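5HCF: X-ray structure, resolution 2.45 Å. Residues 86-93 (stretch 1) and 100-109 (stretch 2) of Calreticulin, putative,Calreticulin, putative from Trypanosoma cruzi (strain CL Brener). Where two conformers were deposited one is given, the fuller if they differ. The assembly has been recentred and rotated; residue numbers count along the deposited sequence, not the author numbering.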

# COMPACT_ATOMS: atom_id res chain seq x y z
N GLY A 86 -2.84 5.81 5.17
CA GLY A 86 -3.01 5.88 3.73
C GLY A 86 -2.45 4.64 3.08
O GLY A 86 -1.90 4.69 1.98
N TYR A 87 -2.60 3.51 3.76
CA TYR A 87 -2.06 2.25 3.29
C TYR A 87 -3.17 1.31 2.82
O TYR A 87 -4.31 1.41 3.27
CB TYR A 87 -1.25 1.57 4.39
CG TYR A 87 -2.00 1.47 5.71
CD1 TYR A 87 -2.86 0.40 5.96
CD2 TYR A 87 -1.85 2.44 6.69
CE1 TYR A 87 -3.55 0.31 7.16
CE2 TYR A 87 -2.54 2.35 7.89
CZ TYR A 87 -3.38 1.28 8.12
OH TYR A 87 -4.06 1.20 9.32
N ILE A 88 -2.83 0.40 1.91
CA ILE A 88 -3.78 -0.59 1.41
C ILE A 88 -3.40 -1.99 1.88
O ILE A 88 -2.30 -2.21 2.40
CB ILE A 88 -3.85 -0.59 -0.13
CG1 ILE A 88 -2.58 -1.23 -0.71
CG2 ILE A 88 -4.06 0.81 -0.66
CD1 ILE A 88 -2.63 -1.44 -2.21
N LYS A 89 -4.32 -2.93 1.71
CA LYS A 89 -4.08 -4.32 2.08
C LYS A 89 -4.41 -5.28 0.94
O LYS A 89 -5.35 -5.05 0.18
CB LYS A 89 -4.91 -4.70 3.31
CG LYS A 89 -4.56 -3.93 4.59
CD LYS A 89 -5.45 -4.37 5.73
CE LYS A 89 -4.93 -3.89 7.07
NZ LYS A 89 -5.80 -4.35 8.18
N LEU A 90 -3.63 -6.35 0.83
CA LEU A 90 -3.93 -7.41 -0.12
C LEU A 90 -4.30 -8.67 0.67
O LEU A 90 -3.54 -9.13 1.52
CB LEU A 90 -2.73 -7.67 -1.04
CG LEU A 90 -2.13 -6.43 -1.72
CD1 LEU A 90 -0.94 -6.81 -2.58
CD2 LEU A 90 -3.18 -5.71 -2.54
N LEU A 91 -5.48 -9.22 0.39
CA LEU A 91 -6.03 -10.27 1.24
C LEU A 91 -6.42 -11.51 0.46
O LEU A 91 -6.90 -11.42 -0.67
CB LEU A 91 -7.26 -9.75 1.99
CG LEU A 91 -7.19 -8.35 2.61
CD1 LEU A 91 -7.81 -7.30 1.70
CD2 LEU A 91 -7.86 -8.33 3.98
N PRO A 92 -6.22 -12.69 1.08
CA PRO A 92 -6.76 -13.96 0.60
C PRO A 92 -8.27 -14.01 0.85
O PRO A 92 -8.80 -13.04 1.40
CB PRO A 92 -6.02 -15.01 1.43
CG PRO A 92 -5.67 -14.30 2.68
CD PRO A 92 -5.40 -12.87 2.30
N SER A 93 -8.93 -15.09 0.44
CA SER A 93 -10.39 -15.19 0.51
C SER A 93 -10.99 -14.63 1.80
O SER A 93 -10.65 -15.06 2.90
CB SER A 93 -10.82 -16.65 0.36
OG SER A 93 -12.23 -16.74 0.28
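Stretch 2 100-109: HGETKYWLMF

Stretch 2 enters through a type I beta turn from His-100 to Thr-103, closed by Thr-103 N to His-100 O (2.9 Å) and braced by His-100 N donating to Thr-103 OG1 (2.8 Å). It then runs extended through Lys-104 and Tyr-105 and, after Trp-106, whose psi of -41° interrupts the extended course, forms the strand 107-109. This strand lies antiparallel to the strand of stretch 1, their N-to-C directions 166° apart and their axes approaching to 4.8 Å.

The backbone pairing places Ile-88 opposite Phe-109, Lys-89 opposite Met-108 and Leu-90 opposite Leu-107. Ile-88 and Phe-109 exchange two hydrogen bonds, Ile-88 N to Phe-109 O and Phe-109 N to Ile-88 O, both 2.8 Å. Leu-90 N donates to Leu-107 O (2.9 Å), whereas Leu-90 O accepts a short bond from Trp-106 N (2.8 Å) and a weak one from Leu-107 N (3.3 Å). The close non-hydrogen-bonded pair also brings Lys-89 CA within 3.1 Å of Leu-107 O.

Leu-90 CD1 packs against Leu-107 CD2 at 3.7 Å, on the face shared with Ile-88 and Phe-109. On the other face, Lys-89 CE lies 3.7 Å from Met-108 SD, and Met-108 CE lies over one face of the Tyr-87 ring, a CH-pi contact 3.4 Å from Tyr-87 CE1. Farther along, Leu-91 CD2 meets Thr-103 CG2 (3.8 Å), and Pro-92 CD approaches Lys-104 O (3.6 Å).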

# COMPACT_ATOMS: atom_id res chain seq x y z
N HIS A 100 -12.54 -5.97 8.35
CA HIS A 100 -12.12 -5.01 9.36
C HIS A 100 -10.65 -5.23 9.71
O HIS A 100 -9.98 -6.08 9.11
CB HIS A 100 -12.99 -5.13 10.62
CG HIS A 100 -12.86 -6.44 11.33
ND1 HIS A 100 -13.27 -7.63 10.78
CD2 HIS A 100 -12.35 -6.74 12.55
CE1 HIS A 100 -13.03 -8.61 11.63
NE2 HIS A 100 -12.47 -8.10 12.72
N GLY A 101 -10.16 -4.45 10.67
CA GLY A 101 -8.76 -4.48 11.06
C GLY A 101 -8.19 -5.86 11.36
O GLY A 101 -6.99 -6.07 11.21
N GLU A 102 -9.05 -6.80 11.75
CA GLU A 102 -8.59 -8.12 12.17
C GLU A 102 -8.60 -9.14 11.03
O GLU A 102 -8.04 -10.22 11.16
CB GLU A 102 -9.45 -8.63 13.33
CG GLU A 102 -9.58 -7.66 14.49
CD GLU A 102 -8.37 -7.67 15.39
OE1 GLU A 102 -8.46 -8.19 16.52
OE2 GLU A 102 -7.31 -7.16 14.95
N THR A 103 -9.27 -8.80 9.94
CA THR A 103 -9.29 -9.65 8.76
C THR A 103 -7.87 -10.02 8.33
O THR A 103 -7.00 -9.16 8.22
CB THR A 103 -10.00 -8.96 7.58
OG1 THR A 103 -11.23 -8.38 8.04
CG2 THR A 103 -10.29 -9.97 6.47
N LYS A 104 -7.65 -11.31 8.07
CA LYS A 104 -6.32 -11.78 7.69
C LYS A 104 -5.91 -11.23 6.33
O LYS A 104 -6.59 -11.43 5.33
CB LYS A 104 -6.28 -13.31 7.65
CG LYS A 104 -5.03 -13.86 6.99
CD LYS A 104 -4.92 -15.37 7.13
CE LYS A 104 -3.65 -15.90 6.47
NZ LYS A 104 -3.49 -17.38 6.63
N TYR A 105 -4.78 -10.52 6.31
CA TYR A 105 -4.20 -10.03 5.07
C TYR A 105 -2.87 -10.72 4.83
O TYR A 105 -2.31 -11.33 5.74
CB TYR A 105 -4.03 -8.51 5.10
CG TYR A 105 -3.16 -8.02 6.23
CD1 TYR A 105 -3.71 -7.63 7.44
CD2 TYR A 105 -1.78 -7.96 6.10
CE1 TYR A 105 -2.92 -7.19 8.48
CE2 TYR A 105 -0.98 -7.52 7.14
CZ TYR A 105 -1.56 -7.14 8.33
OH TYR A 105 -0.77 -6.70 9.36
N TRP A 106 -2.36 -10.64 3.60
CA TRP A 106 -1.01 -11.08 3.31
C TRP A 106 -0.06 -9.89 3.36
O TRP A 106 1.06 -10.01 3.85
CB TRP A 106 -0.92 -11.75 1.94
CG TRP A 106 0.51 -12.06 1.53
CD1 TRP A 106 1.35 -12.97 2.10
CD2 TRP A 106 1.25 -11.45 0.46
NE1 TRP A 106 2.56 -12.97 1.46
CE2 TRP A 106 2.53 -12.05 0.45
CE3 TRP A 106 0.96 -10.47 -0.49
CZ2 TRP A 106 3.52 -11.69 -0.48
CZ3 TRP A 106 1.94 -10.11 -1.41
CH2 TRP A 106 3.20 -10.72 -1.39
N LEU A 107 -0.51 -8.76 2.83
CA LEU A 107 0.30 -7.56 2.79
C LEU A 107 -0.46 -6.31 3.26
O LEU A 107 -1.60 -6.08 2.86
CB LEU A 107 0.84 -7.33 1.37
CG LEU A 107 1.70 -6.08 1.12
CD1 LEU A 107 3.09 -6.22 1.73
CD2 LEU A 107 1.80 -5.77 -0.37
N MET A 108 0.19 -5.53 4.12
CA MET A 108 -0.28 -4.20 4.47
C MET A 108 0.79 -3.20 4.06
O MET A 108 1.91 -3.23 4.58
CB MET A 108 -0.60 -4.09 5.96
CG MET A 108 -0.97 -2.69 6.41
SD MET A 108 -1.62 -2.66 8.09
CE MET A 108 -0.90 -1.14 8.71
N PHE A 109 0.45 -2.33 3.12
CA PHE A 109 1.45 -1.50 2.45
C PHE A 109 0.99 -0.07 2.23
O PHE A 109 -0.07 0.17 1.64
CB PHE A 109 1.81 -2.17 1.11
CG PHE A 109 2.75 -1.37 0.26
CD1 PHE A 109 3.96 -0.93 0.75
CD2 PHE A 109 2.42 -1.08 -1.06
CE1 PHE A 109 4.82 -0.19 -0.04
CE2 PHE A 109 3.27 -0.35 -1.86
CZ PHE A 109 4.47 0.09 -1.35